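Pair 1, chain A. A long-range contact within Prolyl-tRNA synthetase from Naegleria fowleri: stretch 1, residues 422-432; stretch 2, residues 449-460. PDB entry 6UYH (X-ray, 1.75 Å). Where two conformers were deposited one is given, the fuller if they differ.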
# COMPACT_ATOMS: atom_id res chain seq x y z
N THR A 422 5.18 -33.33 33.89
CA THR A 422 4.43 -34.57 33.74
C THR A 422 3.07 -34.28 33.12
O THR A 422 2.60 -33.14 33.12
CB THR A 422 4.22 -35.29 35.08
OG1 THR A 422 3.41 -34.48 35.94
CG2 THR A 422 5.55 -35.59 35.75
N TRP A 423 2.44 -35.33 32.58
CA TRP A 423 1.16 -35.15 31.92
C TRP A 423 0.07 -34.60 32.83
O TRP A 423 -0.65 -33.67 32.40
CB TRP A 423 0.70 -36.46 31.27
CG TRP A 423 -0.53 -36.21 30.48
CD1 TRP A 423 -1.82 -36.41 30.87
CD2 TRP A 423 -0.58 -35.63 29.17
NE1 TRP A 423 -2.68 -36.01 29.87
CE2 TRP A 423 -1.94 -35.53 28.82
CE3 TRP A 423 0.39 -35.21 28.26
CZ2 TRP A 423 -2.35 -35.03 27.58
CZ3 TRP A 423 -0.02 -34.70 27.04
CH2 TRP A 423 -1.38 -34.62 26.71
N PRO A 424 -0.13 -35.11 34.06
CA PRO A 424 -1.19 -34.52 34.90
C PRO A 424 -0.99 -33.04 35.16
O PRO A 424 -1.97 -32.29 35.20
CB PRO A 424 -1.10 -35.34 36.20
CG PRO A 424 -0.48 -36.64 35.78
CD PRO A 424 0.50 -36.28 34.70
N GLU A 425 0.26 -32.60 35.32
CA GLU A 425 0.53 -31.17 35.46
C GLU A 425 0.20 -30.43 34.17
O GLU A 425 -0.36 -29.33 34.21
CB GLU A 425 1.99 -30.95 35.82
CG GLU A 425 2.34 -31.39 37.24
CD GLU A 425 3.83 -31.35 37.47
OE1 GLU A 425 4.51 -32.30 37.03
OE2 GLU A 425 4.32 -30.38 38.07
N PHE A 426 0.58 -31.01 33.03
CA PHE A 426 0.33 -30.38 31.73
C PHE A 426 -1.16 -30.15 31.50
O PHE A 426 -1.59 -29.03 31.18
CB PHE A 426 0.93 -31.27 30.64
CG PHE A 426 0.66 -30.80 29.22
CD1 PHE A 426 1.33 -29.72 28.69
CD2 PHE A 426 -0.23 -31.49 28.41
CE1 PHE A 426 1.10 -29.31 27.39
CE2 PHE A 426 -0.47 -31.09 27.12
CZ PHE A 426 0.21 -30.00 26.60
N ILE A 427 -1.97 -31.20 31.65
CA ILE A 427 -3.37 -31.05 31.30
C ILE A 427 -4.06 -30.11 32.29
O ILE A 427 -4.98 -29.37 31.91
CB ILE A 427 -4.07 -32.42 31.23
CG1 ILE A 427 -5.48 -32.26 30.65
CG2 ILE A 427 -4.11 -33.11 32.59
CD1 ILE A 427 -5.49 -31.70 29.24
N LYS A 428 -3.62 -30.10 33.55
CA LYS A 428 -4.20 -29.20 34.54
C LYS A 428 -3.93 -27.75 34.17
O LYS A 428 -4.84 -26.91 34.19
CB LYS A 428 -3.62 -29.52 35.92
CG LYS A 428 -3.99 -28.52 37.02
CD LYS A 428 -3.14 -28.76 38.26
CE LYS A 428 -3.23 -27.61 39.23
NZ LYS A 428 -4.44 -27.70 40.09
N ALA A 429 -2.68 -27.44 33.83
CA ALA A 429 -2.32 -26.07 33.47
C ALA A 429 -2.99 -25.65 32.17
O ALA A 429 -3.43 -24.50 32.04
CB ALA A 429 -0.80 -25.95 33.37
N LEU A 430 -3.09 -26.56 31.21
CA LEU A 430 -3.78 -26.26 29.96
C LEU A 430 -5.24 -25.89 30.20
O LEU A 430 -5.74 -24.90 29.67
CB LEU A 430 -3.67 -27.47 29.03
CG LEU A 430 -3.92 -27.26 27.55
CD1 LEU A 430 -2.78 -26.42 26.95
CD2 LEU A 430 -4.05 -28.61 26.87
N ASN A 431 -5.93 -26.69 31.01
CA ASN A 431 -7.34 -26.44 31.27
C ASN A 431 -7.58 -25.17 32.09
O ASN A 431 -8.70 -24.65 32.08
CB ASN A 431 -7.98 -27.64 31.96
CG ASN A 431 -8.39 -28.72 30.98
OD1 ASN A 431 -8.56 -28.47 29.79
ND2 ASN A 431 -8.57 -29.94 31.48
N SER A 432 -6.58 -24.66 32.80
CA SER A 432 -6.71 -23.40 33.51
C SER A 432 -6.20 -22.22 32.69
O SER A 432 -6.02 -21.12 33.24
CB SER A 432 -6.00 -23.45 34.86
OG SER A 432 -4.67 -23.91 34.74
N TYR A 449 0.61 -37.03 19.09
CA TYR A 449 0.12 -37.68 20.30
C TYR A 449 -0.36 -36.66 21.33
O TYR A 449 -1.45 -36.78 21.89
CB TYR A 449 1.21 -38.57 20.88
CG TYR A 449 0.85 -39.20 22.20
CD1 TYR A 449 0.12 -40.38 22.24
CD2 TYR A 449 1.25 -38.63 23.41
CE1 TYR A 449 -0.20 -40.98 23.45
CE2 TYR A 449 0.92 -39.22 24.62
CZ TYR A 449 0.20 -40.40 24.63
OH TYR A 449 -0.14 -41.00 25.82
N ILE A 450 0.46 -35.64 21.59
CA ILE A 450 0.10 -34.63 22.59
C ILE A 450 -1.18 -33.90 22.17
O ILE A 450 -2.06 -33.64 22.99
CB ILE A 450 1.27 -33.65 22.80
CG1 ILE A 450 2.46 -34.38 23.44
CG2 ILE A 450 0.83 -32.45 23.63
CD1 ILE A 450 3.77 -33.59 23.34
N LYS A 451 -1.29 -33.58 20.88
CA LYS A 451 -2.48 -32.89 20.39
C LYS A 451 -3.73 -33.74 20.60
O LYS A 451 -4.76 -33.24 21.08
CB LYS A 451 -2.30 -32.54 18.91
N GLU A 452 -3.67 -35.01 20.21
CA GLU A 452 -4.86 -35.86 20.31
C GLU A 452 -5.24 -36.12 21.76
O GLU A 452 -6.43 -36.10 22.11
CB GLU A 452 -4.63 -37.18 19.57
N LYS A 453 -4.25 -36.37 22.63
CA LYS A 453 -4.54 -36.70 24.02
C LYS A 453 -5.06 -35.49 24.78
O LYS A 453 -6.04 -35.60 25.53
CB LYS A 453 -3.30 -37.27 24.71
CG LYS A 453 -3.55 -37.84 26.10
CD LYS A 453 -2.25 -38.40 26.68
CE LYS A 453 -2.44 -39.00 28.05
NZ LYS A 453 -1.10 -39.32 28.63
N SER A 454 -4.43 -34.33 24.60
CA SER A 454 -4.93 -33.12 25.26
C SER A 454 -6.32 -32.75 24.76
O SER A 454 -7.15 -32.30 25.54
CB SER A 454 -3.95 -31.95 25.08
OG SER A 454 -3.83 -31.56 23.72
N LYS A 455 -6.59 -32.97 23.47
CA LYS A 455 -7.92 -32.66 22.93
C LYS A 455 -9.00 -33.52 23.60
O LYS A 455 -10.09 -33.03 23.90
CB LYS A 455 -7.95 -32.87 21.42
CG LYS A 455 -9.24 -32.42 20.74
CD LYS A 455 -9.17 -32.68 19.24
CE LYS A 455 -10.41 -32.20 18.53
NZ LYS A 455 -11.59 -33.02 18.90
N LEU A 456 -8.70 -34.80 23.83
CA LEU A 456 -9.67 -35.68 24.48
C LEU A 456 -9.92 -35.28 25.93
O LEU A 456 -11.04 -35.45 26.43
CB LEU A 456 -9.18 -37.12 24.42
CG LEU A 456 -9.39 -37.83 23.07
CD1 LEU A 456 -8.31 -38.88 22.86
CD2 LEU A 456 -10.77 -38.45 23.01
N GLU A 457 -8.92 -34.75 26.62
CA GLU A 457 -9.04 -34.40 28.03
C GLU A 457 -9.31 -32.92 28.25
O GLU A 457 -9.33 -32.47 29.40
CB GLU A 457 -7.77 -34.83 28.78
CG GLU A 457 -7.42 -36.30 28.56
CD GLU A 457 -6.18 -36.75 29.32
OE1 GLU A 457 -5.59 -35.94 30.07
OE2 GLU A 457 -5.79 -37.93 29.17
N SER A 458 -9.56 -32.17 27.19
CA SER A 458 -9.67 -30.72 27.25
C SER A 458 -11.10 -30.27 27.47
O SER A 458 -12.06 -30.98 27.17
CB SER A 458 -9.15 -30.07 25.96
OG SER A 458 -10.13 -30.16 24.93
N VAL A 459 -11.23 -29.05 27.98
CA VAL A 459 -12.50 -28.35 28.09
C VAL A 459 -12.26 -26.92 27.62
O VAL A 459 -11.17 -26.37 27.80
CB VAL A 459 -13.05 -28.42 29.53
CG1 VAL A 459 -12.12 -27.66 30.48
CG2 VAL A 459 -14.45 -27.88 29.60
N GLN A 460 -13.27 -26.33 26.99
CA GLN A 460 -13.14 -24.95 26.54
C GLN A 460 -14.49 -24.25 26.63
O GLN A 460 -15.53 -24.89 26.77
CB GLN A 460 -12.57 -24.86 25.11
CG GLN A 460 -13.55 -25.29 24.02
CD GLN A 460 -12.97 -25.16 22.61
OE1 GLN A 460 -12.00 -24.44 22.37
NE2 GLN A 460 -13.58 -25.87 21.66

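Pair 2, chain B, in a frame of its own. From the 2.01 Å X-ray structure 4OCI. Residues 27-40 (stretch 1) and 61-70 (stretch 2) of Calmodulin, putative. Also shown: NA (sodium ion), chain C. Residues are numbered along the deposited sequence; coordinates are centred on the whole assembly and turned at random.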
# COMPACT_ATOMS: atom_id res chain seq x y z
N GLU B 27 -9.71 -3.28 4.49
CA GLU B 27 -11.11 -3.33 4.05
C GLU B 27 -11.30 -2.74 2.67
O GLU B 27 -12.08 -3.29 1.88
CB GLU B 27 -12.05 -2.60 5.03
CG GLU B 27 -12.12 -3.37 6.40
CD GLU B 27 -12.69 -2.52 7.56
OE1 GLU B 27 -12.83 -1.27 7.38
OE2 GLU B 27 -12.98 -3.12 8.68
N PHE B 28 -10.63 -1.64 2.37
CA PHE B 28 -10.66 -1.06 1.03
C PHE B 28 -10.12 -2.00 -0.03
O PHE B 28 -10.76 -2.21 -1.07
CB PHE B 28 -9.88 0.22 1.00
CG PHE B 28 -9.77 0.87 -0.38
CD1 PHE B 28 -10.90 1.34 -1.01
CD2 PHE B 28 -8.54 1.02 -1.02
CE1 PHE B 28 -10.81 1.99 -2.29
CE2 PHE B 28 -8.47 1.65 -2.29
CZ PHE B 28 -9.59 2.11 -2.91
N GLU B 29 -8.96 -2.61 0.26
CA GLU B 29 -8.34 -3.52 -0.70
C GLU B 29 -9.25 -4.75 -0.92
O GLU B 29 -9.49 -5.21 -2.06
CB GLU B 29 -6.94 -3.99 -0.23
CG GLU B 29 -6.31 -4.85 -1.35
CD GLU B 29 -5.10 -5.75 -0.94
OE1 GLU B 29 -4.57 -5.63 0.23
OE2 GLU B 29 -4.71 -6.59 -1.83
N SER B 30 -9.79 -5.27 0.16
CA SER B 30 -10.59 -6.42 0.10
C SER B 30 -11.95 -6.13 -0.70
O SER B 30 -12.39 -6.92 -1.57
CB SER B 30 -10.66 -6.99 1.54
OG SER B 30 -11.90 -7.59 1.74
N LEU B 31 -12.51 -4.95 -0.55
CA LEU B 31 -13.77 -4.63 -1.19
C LEU B 31 -13.58 -4.42 -2.64
O LEU B 31 -14.38 -4.94 -3.45
CB LEU B 31 -14.38 -3.37 -0.56
CG LEU B 31 -15.72 -2.81 -1.10
CD1 LEU B 31 -16.76 -3.97 -1.18
CD2 LEU B 31 -16.28 -1.66 -0.30
N VAL B 32 -12.52 -3.70 -3.00
CA VAL B 32 -12.18 -3.41 -4.41
C VAL B 32 -11.87 -4.73 -5.12
O VAL B 32 -12.34 -4.95 -6.26
CB VAL B 32 -11.00 -2.36 -4.42
CG1 VAL B 32 -9.91 -2.71 -5.34
CG2 VAL B 32 -11.55 -0.86 -4.49
N ARG B 33 -11.15 -5.65 -4.45
CA ARG B 33 -10.94 -6.97 -5.06
C ARG B 33 -12.23 -7.81 -5.20
O ARG B 33 -12.43 -8.44 -6.27
CB ARG B 33 -9.84 -7.76 -4.39
CG ARG B 33 -8.45 -7.13 -4.70
CD ARG B 33 -7.42 -8.05 -4.12
NE ARG B 33 -6.06 -7.54 -4.25
CZ ARG B 33 -5.40 -7.41 -5.39
NH1 ARG B 33 -6.00 -7.69 -6.59
NH2 ARG B 33 -4.13 -6.97 -5.32
N VAL B 34 -13.01 -7.89 -4.13
CA VAL B 34 -14.35 -8.47 -4.24
C VAL B 34 -15.19 -7.93 -5.44
O VAL B 34 -15.86 -8.71 -6.10
CB VAL B 34 -15.14 -8.33 -2.93
CG1 VAL B 34 -16.67 -8.46 -3.20
CG2 VAL B 34 -14.70 -9.40 -2.00
N LEU B 35 -15.15 -6.62 -5.70
CA LEU B 35 -15.84 -5.96 -6.78
C LEU B 35 -15.22 -6.18 -8.15
O LEU B 35 -15.81 -5.78 -9.14
CB LEU B 35 -15.98 -4.45 -6.48
CG LEU B 35 -16.79 -4.15 -5.24
CD1 LEU B 35 -16.78 -2.65 -4.87
CD2 LEU B 35 -18.21 -4.69 -5.37
N GLY B 36 -14.05 -6.79 -8.24
CA GLY B 36 -13.56 -7.28 -9.51
C GLY B 36 -12.26 -6.65 -10.01
O GLY B 36 -11.71 -7.11 -11.03
N VAL B 37 -11.74 -5.67 -9.28
CA VAL B 37 -10.50 -4.98 -9.68
C VAL B 37 -9.31 -5.94 -9.63
O VAL B 37 -9.16 -6.70 -8.67
CB VAL B 37 -10.28 -3.68 -8.84
CG1 VAL B 37 -8.91 -3.12 -9.06
CG2 VAL B 37 -11.36 -2.62 -9.22
N VAL B 38 -8.54 -5.96 -10.72
CA VAL B 38 -7.33 -6.75 -10.88
C VAL B 38 -6.17 -5.80 -10.99
O VAL B 38 -6.00 -5.13 -12.01
CB VAL B 38 -7.35 -7.67 -12.14
CG1 VAL B 38 -5.95 -8.18 -12.41
CG2 VAL B 38 -8.24 -8.86 -11.92
N MSE B 39 -5.37 -5.72 -9.93
CA MSE B 39 -4.20 -4.84 -9.92
C MSE B 39 -3.33 -5.03 -8.66
O MSE B 39 -3.75 -5.70 -7.74
CB MSE B 39 -4.66 -3.36 -10.07
CG MSE B 39 -5.12 -2.73 -8.82
SE MSE B 39 -5.76 -0.85 -9.03
CE MSE B 39 -4.48 0.08 -10.20
N GLU B 40 -2.10 -4.47 -8.66
CA GLU B 40 -1.13 -4.70 -7.63
C GLU B 40 -1.68 -4.13 -6.35
O GLU B 40 -2.24 -3.05 -6.37
CB GLU B 40 0.16 -3.93 -7.89
CG GLU B 40 0.85 -4.36 -9.09
CD GLU B 40 1.37 -3.20 -9.89
OE1 GLU B 40 2.45 -3.36 -10.51
OE2 GLU B 40 0.69 -2.13 -9.94
N LEU B 61 -15.38 9.27 -0.91
CA LEU B 61 -14.01 9.08 -1.42
C LEU B 61 -13.93 7.70 -2.10
O LEU B 61 -13.27 7.55 -3.11
CB LEU B 61 -13.00 9.12 -0.27
CG LEU B 61 -12.77 10.58 0.23
CD1 LEU B 61 -12.09 10.74 1.66
CD2 LEU B 61 -11.98 11.31 -0.90
N PHE B 62 -14.54 6.68 -1.48
CA PHE B 62 -14.59 5.30 -2.03
C PHE B 62 -15.20 5.20 -3.41
O PHE B 62 -14.63 4.58 -4.30
CB PHE B 62 -15.36 4.34 -1.08
CG PHE B 62 -15.58 2.98 -1.72
CD1 PHE B 62 -14.52 2.08 -1.83
CD2 PHE B 62 -16.80 2.67 -2.31
CE1 PHE B 62 -14.68 0.86 -2.49
CE2 PHE B 62 -16.98 1.44 -2.96
CZ PHE B 62 -15.91 0.56 -3.07
N THR B 63 -16.39 5.77 -3.61
CA THR B 63 -16.99 5.72 -4.94
C THR B 63 -16.17 6.47 -6.00
O THR B 63 -16.03 5.96 -7.11
CB THR B 63 -18.43 6.26 -5.02
OG1 THR B 63 -18.43 7.66 -4.67
CG2 THR B 63 -19.32 5.54 -4.11
N SER B 64 -15.59 7.62 -5.66
CA SER B 64 -14.62 8.27 -6.58
C SER B 64 -13.43 7.40 -6.90
O SER B 64 -13.15 7.20 -8.08
CB SER B 64 -14.15 9.59 -6.02
OG SER B 64 -15.33 10.37 -5.80
N CYS B 65 -12.79 6.83 -5.88
CA CYS B 65 -11.60 5.93 -6.06
C CYS B 65 -11.95 4.68 -6.84
O CYS B 65 -11.22 4.31 -7.74
CB CYS B 65 -10.96 5.53 -4.74
SG CYS B 65 -10.20 6.98 -4.08
N PHE B 66 -13.08 4.08 -6.52
CA PHE B 66 -13.49 2.87 -7.15
C PHE B 66 -13.74 3.11 -8.66
O PHE B 66 -13.29 2.29 -9.48
CB PHE B 66 -14.69 2.21 -6.41
CG PHE B 66 -15.19 0.99 -7.07
CD1 PHE B 66 -14.36 -0.12 -7.18
CD2 PHE B 66 -16.48 0.96 -7.65
CE1 PHE B 66 -14.79 -1.23 -7.85
CE2 PHE B 66 -16.94 -0.16 -8.30
CZ PHE B 66 -16.11 -1.24 -8.44
N SER B 67 -14.41 4.20 -9.02
CA SER B 67 -14.58 4.57 -10.43
C SER B 67 -13.25 4.70 -11.12
O SER B 67 -13.12 4.27 -12.26
CB SER B 67 -15.32 5.89 -10.63
OG SER B 67 -16.66 5.69 -10.22
N GLN B 68 -12.28 5.27 -10.44
CA GLN B 68 -10.99 5.49 -11.06
C GLN B 68 -10.16 4.23 -11.16
O GLN B 68 -9.61 3.96 -12.23
CB GLN B 68 -10.27 6.63 -10.40
CG GLN B 68 -8.76 6.63 -10.54
CD GLN B 68 -8.11 7.55 -9.50
OE1 GLN B 68 -7.28 7.11 -8.67
NE2 GLN B 68 -8.51 8.85 -9.53
N LEU B 69 -10.09 3.43 -10.09
CA LEU B 69 -9.56 2.08 -10.19
C LEU B 69 -10.16 1.30 -11.34
O LEU B 69 -9.43 0.59 -12.04
CB LEU B 69 -9.68 1.30 -8.85
CG LEU B 69 -8.90 1.98 -7.73
CD1 LEU B 69 -8.94 1.22 -6.38
CD2 LEU B 69 -7.47 2.35 -8.15
N LYS B 70 -11.46 1.41 -11.56
CA LYS B 70 -12.15 0.62 -12.58
C LYS B 70 -11.67 0.93 -13.99
O LYS B 70 -11.56 -0.00 -14.82
CB LYS B 70 -13.66 0.73 -12.51
CG LYS B 70 -14.27 -0.32 -11.70
CD LYS B 70 -15.77 -0.27 -11.83
CE LYS B 70 -16.28 1.17 -11.94
NZ LYS B 70 -17.78 1.24 -11.85
NA NA C . -17.64 9.78 -5.08

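What backbone arrangement do the two pairs share? In each, two helices cross at a moderate angle, with their N-to-C directions 60° apart in pair 1 and 50° apart in pair 2, and the same sign of crossing. The axes come no closer than 10.6 Å and 11.4 Å, leaving room for side chains between them. Fourteen central residues superpose with an RMSD of 0.6 Å, and the buried surface is almost equal, 504 Å² against 500 Å². Ile427(A) and Ser454(A), with CA atoms 6.6 Å apart, match Val32(B) and Phe66(B), whose CA atoms are 7.0 Å apart.

How does an aromatic residue at the same place serve two different surfaces? Trp423(A) and Phe28(B) coincide, both with chi1 in t, and their side-chain centres fall 1.2 Å apart. Trp423(A) sits as a knob among Ile450(A), Lys453(A), Ser454(A) and Glu457(A). Lys453(A) stretches out over one face of the indole, placing its NZ 3.6 Å from the centroid of the five-membered ring of Trp423(A) in a cation-pi interaction. At the ring edge, Trp423(A) NE1 donates a nearly straight hydrogen bond of 2.9 Å to Glu457(A) OE1. Phe28(B) has no such polar group, and its surroundings are apolar: its CZ lies 4.1 Å from CB of Cys65(B), the match of Lys453(A), and 3.6 Å from CD1 of Leu69(B), the match of Glu457(A). The side-chain centres of Glu457(A) and Leu69(B) fall 1.2 Å apart, one side chain bonding the ring nitrogen and the other packing against carbon.

Where does pair 2 place its bulk when pair 1 has a serine? Ser454(A) is small, and its CB is approached by Leu430(A) CD2 at 3.8 Å and Phe426(A) CE2 at 4.1 Å; its OG turns back to its own helix, donating to Ile450(A) O at 2.8 Å. The matching Phe66(B) starts out sideways, but the end of its side chain comes nearer to the other stretch. Leu35(B), the counterpart of Leu430(A), lays CD1 over one face of that ring, 4.0 Å from the Phe66(B) centroid. One turn earlier the aromatic ring changes sides: Phe426(A) CZ meets Ile450(A) CG2 at 3.9 Å, whereas Leu31(B) CD2 meets Phe62(B) CZ at 3.6 Å.

How is the contact closed at the C-terminal end of the first helix? In pair 1, Asn431(A) reaches across with both ends of its amide: Val459(A) N donates to Asn431(A) OD1 at 3.3 Å, and Asn431(A) ND2 gives a weak hydrogen bond to Glu457(A) O at 3.4 Å. Its counterpart, Gly36(B), has no side chain to reach with; its positive phi belongs to a Schellman motif that ends the helix. The chain beyond then supplies apolar contacts, Val37(B) CG2 to Phe66(B) CE1 at 3.9 Å and SE of the selenomethionine Met39(B) to Leu69(B) CD2 at 3.7 Å. No hydrogen bond crosses pair 2.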